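Local coordinates for Pex (Synechococcus elongatus PCC 7942, PDB 2E1N), which modifies the cyanobacterial circadian clock as a period extender, probably by binding DNA through a PadR-like winged helix-turn-helix domain, at residues V36-A41 with Q116-Y121; I83-W88 with M100-Q105. All blocks are in the same frame, centred on the assembly; numbering follows the deposited sequence.

Followed from the N terminus, after helix 15-23 and the short strand 28-29, the chain enters helix 32-43, which supplies residues 36-41 to interaction 1. The C-terminal helix 110-123 comes back across these residues, so interaction 1 closes the outer loop, with 74 residues between its segments. Nested inside it, interaction 2 joins residues 83-88 and 100-105, with 11 residues between them, forming the hairpin of the PadR-like winged helix-turn-helix domain. The two centres lie about 17 Å apart, yet L40 of helix 32-43 bridges them: its CD2 sits 3.6 Å from L103 CD2 and also packs on I83 and I84. One helix thus carries the C-terminal helix and the base of the wing.

Interaction 1: residues V36-A41 with Q116-Y121; sequences VCYVLA and QLWERY
L117 and W118 of the C-terminal helix 110-123 pack on C37, Y38 and A41 of helix 32-43, a helix of the PadR-like winged helix-turn-helix domain. The short axes approach to 8.1 Å and cross at -105°, which limits the contact to a few residues around C37 and W118. At L117, CB meets C37 SG at 4.2 Å; F22 of the second subunit packs on both residues, placing this edge of the crossing beside the dimer contact. W118 contributes most. Its CB rests 3.8 Å from C37 CB, and its CG, anti to the backbone N, starts the indole against Y38, 4.0 Å from Y38 CA. The indole lies side by side with the Y38 side chain, pointing the same way: Y38 CB sits over the centre of the six-membered ring, 3.8 Å from its centroid and 6° off the normal, a CH-pi contact. The two aromatic planes are inclined at 58°, with W118 NE1 at the edge of the phenol ring. L30 and L57 also touch the indole, while Y38 OH is hydrogen-bonded to L53 O. An alanine in place of W118 would probably open a gap beside Y38 and A41, leaving Y38 CB without its aromatic partner. At E119, OE1 lies 4.0 Å from A41 CB, the methyl that also touches W118 CD1 at 3.6 Å.

Interaction 2: residues I83-W88 with M100-Q105; sequences IISGYW and MYQLAQ
The beta hairpin that forms the wing of this PadR-like winged helix-turn-helix domain is built here from strands 84-89 and 98-103, with Y87 paired to M100 and S85 to Q102. Both are antiparallel hydrogen-bonded pairs, and each is closed by two backbone bonds of 2.9 Å, between S85 N and Q102 O, Q102 N and S85 O, Y87 N and M100 O, and M100 N and Y87 O. I84 with L103 and G86 with Y101 are the non-hydrogen-bonded pairs; G86 CA approaches M100 O to 3.1 Å in a CA-H...O contact. Beyond the strands, A104 N bonds to I83 O at 3.0 Å, the donor standing above the carbonyl plane, and a water donates to both I83 O and A104 O.

On the face bearing S85, Y87, M100 and Q102, the Y87 ring carries the side-chain contact with M100 and Q102. Its chi1 of 62° sets CG, the root of the ring, on the side of M100, whose CB sits 3.4 Å above the Y87 ring plane, offset toward the rim, as a CH-pi contact. The Q102 side chain crosses Y87 at about a right angle, bringing NE2 to 3.5 Å from Y87 CD2 with the amide and ring planes 50° apart. Y87 OH is hydrogen-bonded to D47 OD2.

Elsewhere I84 CD1 reaches Y101 CD1 at 4.0 Å, and both side chains also pack on L75 of helix 68-80. The chemistry is therefore divided: main-chain bonds fix the strand register, an acidic partner anchors the phenol hydroxyl, and apolar contacts fasten the hairpin to the helical core.

Interaction 1: residues V36-A41 with Q116-Y121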
loop_
_atom_site.group_PDB
_atom_site.type_symbol
_atom_site.label_atom_id
_atom_site.label_comp_id
_atom_site.label_asym_id
_atom_site.label_seq_id
_atom_site.Cartn_x
_atom_site.Cartn_y
_atom_site.Cartn_z
ATOM N N VAL B 36 11.571 -4.963 9.590
ATOM C CA VAL B 36 12.062 -5.875 10.616
ATOM C C VAL B 36 11.689 -7.326 10.294
ATOM O O VAL B 36 12.521 -8.230 10.380
ATOM C CB VAL B 36 11.587 -5.453 12.030
ATOM C CG1 VAL B 36 11.853 -6.660 13.039
ATOM C CG2 VAL B 36 12.257 -4.225 12.456
ATOM N N CYS B 37 10.434 -7.564 9.897
ATOM C CA CYS B 37 9.984 -8.941 9.593
ATOM C C CYS B 37 10.614 -9.502 8.319
ATOM O O CYS B 37 10.997 -10.681 8.274
ATOM C CB CYS B 37 8.477 -8.959 9.517
ATOM S SG CYS B 37 7.776 -8.426 11.109
ATOM N N TYR B 38 10.725 -8.667 7.281
ATOM C CA TYR B 38 11.424 -9.069 6.039
ATOM C C TYR B 38 12.898 -9.441 6.314
ATOM O O TYR B 38 13.400 -10.484 5.907
ATOM C CB TYR B 38 11.347 -7.941 4.984
ATOM C CG TYR B 38 12.400 -8.113 3.890
ATOM C CD1 TYR B 38 12.348 -9.192 3.002
ATOM C CD2 TYR B 38 13.439 -7.217 3.766
ATOM C CE1 TYR B 38 13.356 -9.371 2.033
ATOM C CE2 TYR B 38 14.426 -7.386 2.789
ATOM C CZ TYR B 38 14.378 -8.495 1.959
ATOM O OH TYR B 38 15.328 -8.724 1.000
ATOM N N VAL B 39 13.611 -8.573 7.009
ATOM C CA VAL B 39 15.009 -8.856 7.295
ATOM C C VAL B 39 15.133 -10.163 8.038
ATOM O O VAL B 39 15.948 -11.017 7.682
ATOM C CB VAL B 39 15.641 -7.695 8.067
ATOM C CG1 VAL B 39 17.018 -8.055 8.601
ATOM C CG2 VAL B 39 15.686 -6.425 7.158
ATOM N N LEU B 40 14.299 -10.379 9.040
ATOM C CA LEU B 40 14.355 -11.634 9.769
ATOM C C LEU B 40 14.017 -12.864 8.937
ATOM O O LEU B 40 14.665 -13.908 9.089
ATOM C CB LEU B 40 13.512 -11.546 11.042
ATOM C CG LEU B 40 14.102 -10.633 12.148
ATOM C CD1 LEU B 40 13.144 -10.615 13.350
ATOM C CD2 LEU B 40 15.570 -11.005 12.593
ATOM N N ALA B 41 13.056 -12.723 8.021
ATOM C CA ALA B 41 12.723 -13.795 7.055
ATOM C C ALA B 41 13.966 -14.201 6.234
ATOM O O ALA B 41 14.185 -15.404 6.020
ATOM C CB ALA B 41 11.567 -13.366 6.150
ATOM N N GLN B 116 7.134 -15.021 10.141
ATOM C CA GLN B 116 5.776 -15.442 9.783
ATOM C C GLN B 116 4.870 -14.267 9.441
ATOM O O GLN B 116 4.051 -14.359 8.526
ATOM C CB GLN B 116 5.160 -16.234 10.933
ATOM C CG GLN B 116 5.792 -17.598 11.177
ATOM C CD GLN B 116 4.899 -18.508 11.978
ATOM O OE1 GLN B 116 3.732 -18.713 11.621
ATOM N NE2 GLN B 116 5.419 -19.053 13.062
ATOM N N LEU B 117 5.005 -13.158 10.167
ATOM C CA LEU B 117 4.179 -11.986 9.928
ATOM C C LEU B 117 4.445 -11.393 8.519
ATOM O O LEU B 117 3.530 -10.882 7.868
ATOM C CB LEU B 117 4.402 -10.926 10.998
ATOM C CG LEU B 117 3.989 -11.233 12.445
ATOM C CD1 LEU B 117 4.439 -10.084 13.333
ATOM C CD2 LEU B 117 2.501 -11.451 12.562
ATOM N N TRP B 118 5.701 -11.440 8.069
ATOM C CA TRP B 118 6.049 -11.084 6.695
ATOM C C TRP B 118 5.328 -11.974 5.679
ATOM O O TRP B 118 4.587 -11.478 4.812
ATOM C CB TRP B 118 7.570 -11.190 6.515
ATOM C CG TRP B 118 8.082 -11.023 5.131
ATOM C CD1 TRP B 118 8.748 -11.959 4.377
ATOM C CD2 TRP B 118 8.006 -9.853 4.337
ATOM N NE1 TRP B 118 9.067 -11.437 3.152
ATOM C CE2 TRP B 118 8.634 -10.139 3.108
ATOM C CE3 TRP B 118 7.451 -8.580 4.538
ATOM C CZ2 TRP B 118 8.722 -9.214 2.093
ATOM C CZ3 TRP B 118 7.547 -7.669 3.540
ATOM C CH2 TRP B 118 8.172 -7.993 2.316
ATOM N N GLU B 119 5.522 -13.273 5.815
ATOM C CA GLU B 119 4.989 -14.226 4.840
ATOM C C GLU B 119 3.459 -14.149 4.791
ATOM O O GLU B 119 2.844 -14.158 3.702
ATOM C CB GLU B 119 5.439 -15.653 5.149
ATOM C CG GLU B 119 6.951 -15.878 5.247
ATOM C CD GLU B 119 7.733 -15.677 3.924
ATOM O OE1 GLU B 119 8.978 -15.510 4.007
ATOM O OE2 GLU B 119 7.135 -15.708 2.821
ATOM N N ARG B 120 2.841 -14.033 5.959
ATOM C CA ARG B 120 1.380 -13.911 6.005
ATOM C C ARG B 120 0.932 -12.629 5.291
ATOM O O ARG B 120 0.001 -12.661 4.479
ATOM C CB ARG B 120 0.861 -14.010 7.446
ATOM C CG ARG B 120 0.954 -15.438 8.008
ATOM C CD ARG B 120 -0.084 -15.731 9.107
ATOM N NE ARG B 120 0.135 -17.024 9.782
ATOM C CZ ARG B 120 -0.706 -18.071 9.772
ATOM N NH1 ARG B 120 -1.856 -18.037 9.109
ATOM N NH2 ARG B 120 -0.388 -19.182 10.435
ATOM N N TYR B 121 1.627 -11.524 5.557
ATOM C CA TYR B 121 1.374 -10.259 4.883
ATOM C C TYR B 121 1.474 -10.399 3.360
ATOM O O TYR B 121 0.661 -9.823 2.616
ATOM C CB TYR B 121 2.364 -9.205 5.378
ATOM C CG TYR B 121 2.258 -7.868 4.700
ATOM C CD1 TYR B 121 1.463 -6.863 5.230
ATOM C CD2 TYR B 121 2.980 -7.597 3.540
ATOM C CE1 TYR B 121 1.374 -5.639 4.629
ATOM C CE2 TYR B 121 2.895 -6.380 2.933
ATOM C CZ TYR B 121 2.088 -5.403 3.480
ATOM O OH TYR B 121 2.017 -4.167 2.876
#

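Interaction 2: residues I83-W88 with M100-Q105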
loop_
_atom_site.group_PDB
_atom_site.type_symbol
_atom_site.label_atom_id
_atom_site.label_comp_id
_atom_site.label_asym_id
_atom_site.label_seq_id
_atom_site.Cartn_x
_atom_site.Cartn_y
_atom_site.Cartn_z
ATOM N N ILE B 83 18.419 -9.644 18.788
ATOM C CA ILE B 83 17.937 -10.691 17.893
ATOM C C ILE B 83 18.968 -11.009 16.796
ATOM O O ILE B 83 19.103 -12.203 16.342
ATOM C CB ILE B 83 16.618 -10.265 17.263
ATOM C CG1 ILE B 83 15.616 -9.986 18.352
ATOM C CG2 ILE B 83 16.059 -11.388 16.309
ATOM C CD1 ILE B 83 14.267 -9.503 17.838
ATOM N N ILE B 84 19.671 -9.963 16.351
ATOM C CA ILE B 84 20.714 -10.117 15.350
ATOM C C ILE B 84 22.015 -9.605 15.883
ATOM O O ILE B 84 22.074 -8.848 16.864
ATOM C CB ILE B 84 20.394 -9.427 13.986
ATOM C CG1 ILE B 84 20.461 -7.901 14.074
ATOM C CG2 ILE B 84 19.010 -9.908 13.489
ATOM C CD1 ILE B 84 20.239 -7.162 12.737
ATOM N N SER B 85 23.076 -10.056 15.231
ATOM C CA SER B 85 24.401 -9.576 15.482
ATOM C C SER B 85 25.127 -9.339 14.172
ATOM O O SER B 85 24.693 -9.818 13.117
ATOM C CB SER B 85 25.168 -10.551 16.365
ATOM O OG SER B 85 25.260 -11.822 15.759
ATOM N N GLY B 86 26.165 -8.535 14.236
ATOM C CA GLY B 86 26.935 -8.190 13.090
ATOM C C GLY B 86 28.340 -8.710 13.199
ATOM O O GLY B 86 28.811 -9.086 14.270
ATOM N N TYR B 87 28.981 -8.777 12.043
ATOM C CA TYR B 87 30.390 -9.112 11.949
ATOM C C TYR B 87 30.949 -8.502 10.694
ATOM O O TYR B 87 30.223 -8.208 9.778
ATOM C CB TYR B 87 30.636 -10.619 11.952
ATOM C CG TYR B 87 30.060 -11.442 10.834
ATOM C CD1 TYR B 87 30.835 -11.769 9.713
ATOM C CD2 TYR B 87 28.786 -11.980 10.918
ATOM C CE1 TYR B 87 30.325 -12.551 8.726
ATOM C CE2 TYR B 87 28.263 -12.777 9.899
ATOM C CZ TYR B 87 29.046 -13.065 8.818
ATOM O OH TYR B 87 28.545 -13.859 7.810
ATOM N N TRP B 88 32.255 -8.314 10.677
ATOM C CA TRP B 88 32.901 -7.668 9.543
ATOM C C TRP B 88 33.447 -8.737 8.630
ATOM O O TRP B 88 34.067 -9.715 9.089
ATOM C CB TRP B 88 34.064 -6.782 10.002
ATOM C CG TRP B 88 33.665 -5.538 10.660
ATOM C CD1 TRP B 88 33.834 -5.234 11.989
ATOM C CD2 TRP B 88 33.007 -4.417 10.068
ATOM N NE1 TRP B 88 33.320 -3.976 12.242
ATOM C CE2 TRP B 88 32.824 -3.454 11.076
ATOM C CE3 TRP B 88 32.579 -4.116 8.767
ATOM C CZ2 TRP B 88 32.224 -2.223 10.828
ATOM C CZ3 TRP B 88 31.963 -2.904 8.525
ATOM C CH2 TRP B 88 31.778 -1.981 9.550
ATOM N N MET B 100 28.297 -7.714 7.731
ATOM C CA MET B 100 27.340 -8.802 7.619
ATOM C C MET B 100 26.468 -8.901 8.881
ATOM O O MET B 100 26.902 -8.549 9.980
ATOM C CB MET B 100 28.070 -10.134 7.461
ATOM C CG MET B 100 28.978 -10.233 6.251
ATOM S SD MET B 100 28.116 -10.169 4.669
ATOM C CE MET B 100 27.097 -11.648 4.749
ATOM N N TYR B 101 25.283 -9.484 8.715
ATOM C CA TYR B 101 24.325 -9.651 9.799
ATOM C C TYR B 101 23.859 -11.109 9.844
ATOM O O TYR B 101 23.756 -11.800 8.790
ATOM C CB TYR B 101 23.129 -8.707 9.636
ATOM C CG TYR B 101 23.522 -7.282 9.672
ATOM C CD1 TYR B 101 23.739 -6.613 10.891
ATOM C CD2 TYR B 101 23.706 -6.598 8.520
ATOM C CE1 TYR B 101 24.121 -5.293 10.903
ATOM C CE2 TYR B 101 24.089 -5.277 8.530
ATOM C CZ TYR B 101 24.317 -4.644 9.724
ATOM O OH TYR B 101 24.679 -3.305 9.702
ATOM N N GLN B 102 23.656 -11.595 11.065
ATOM C CA GLN B 102 23.173 -12.957 11.274
ATOM C C GLN B 102 22.266 -13.021 12.495
ATOM O O GLN B 102 22.297 -12.139 13.342
ATOM C CB GLN B 102 24.359 -13.936 11.402
ATOM C CG GLN B 102 25.114 -13.787 12.710
ATOM C CD GLN B 102 26.465 -14.551 12.764
ATOM O OE1 GLN B 102 26.589 -15.669 12.278
ATOM N NE2 GLN B 102 27.424 -13.956 13.399
ATOM N N LEU B 103 21.444 -14.062 12.583
ATOM C CA LEU B 103 20.659 -14.241 13.791
ATOM C C LEU B 103 21.615 -14.631 14.891
ATOM O O LEU B 103 22.465 -15.510 14.688
ATOM C CB LEU B 103 19.597 -15.327 13.623
ATOM C CG LEU B 103 18.549 -15.105 12.573
ATOM C CD1 LEU B 103 17.641 -16.327 12.534
ATOM C CD2 LEU B 103 17.777 -13.831 12.847
ATOM N N ALA B 104 21.488 -13.990 16.052
ATOM C CA ALA B 104 22.247 -14.384 17.241
ATOM C C ALA B 104 21.675 -15.687 17.874
ATOM O O ALA B 104 20.503 -16.002 17.673
ATOM C CB ALA B 104 22.207 -13.284 18.260
ATOM N N GLN B 105 22.527 -16.429 18.584
ATOM C CA GLN B 105 22.068 -17.625 19.340
ATOM C C GLN B 105 21.313 -17.119 20.543
ATOM O O GLN B 105 21.870 -16.322 21.321
ATOM C CB GLN B 105 23.232 -18.495 19.789
ATOM C CG GLN B 105 23.968 -19.233 18.636
ATOM C CD GLN B 105 24.840 -20.403 19.115
ATOM O OE1 GLN B 105 24.341 -21.346 19.717
ATOM N NE2 GLN B 105 26.126 -20.340 18.861
HETATM O O HOH W 1 17.966 -14.572 17.450
#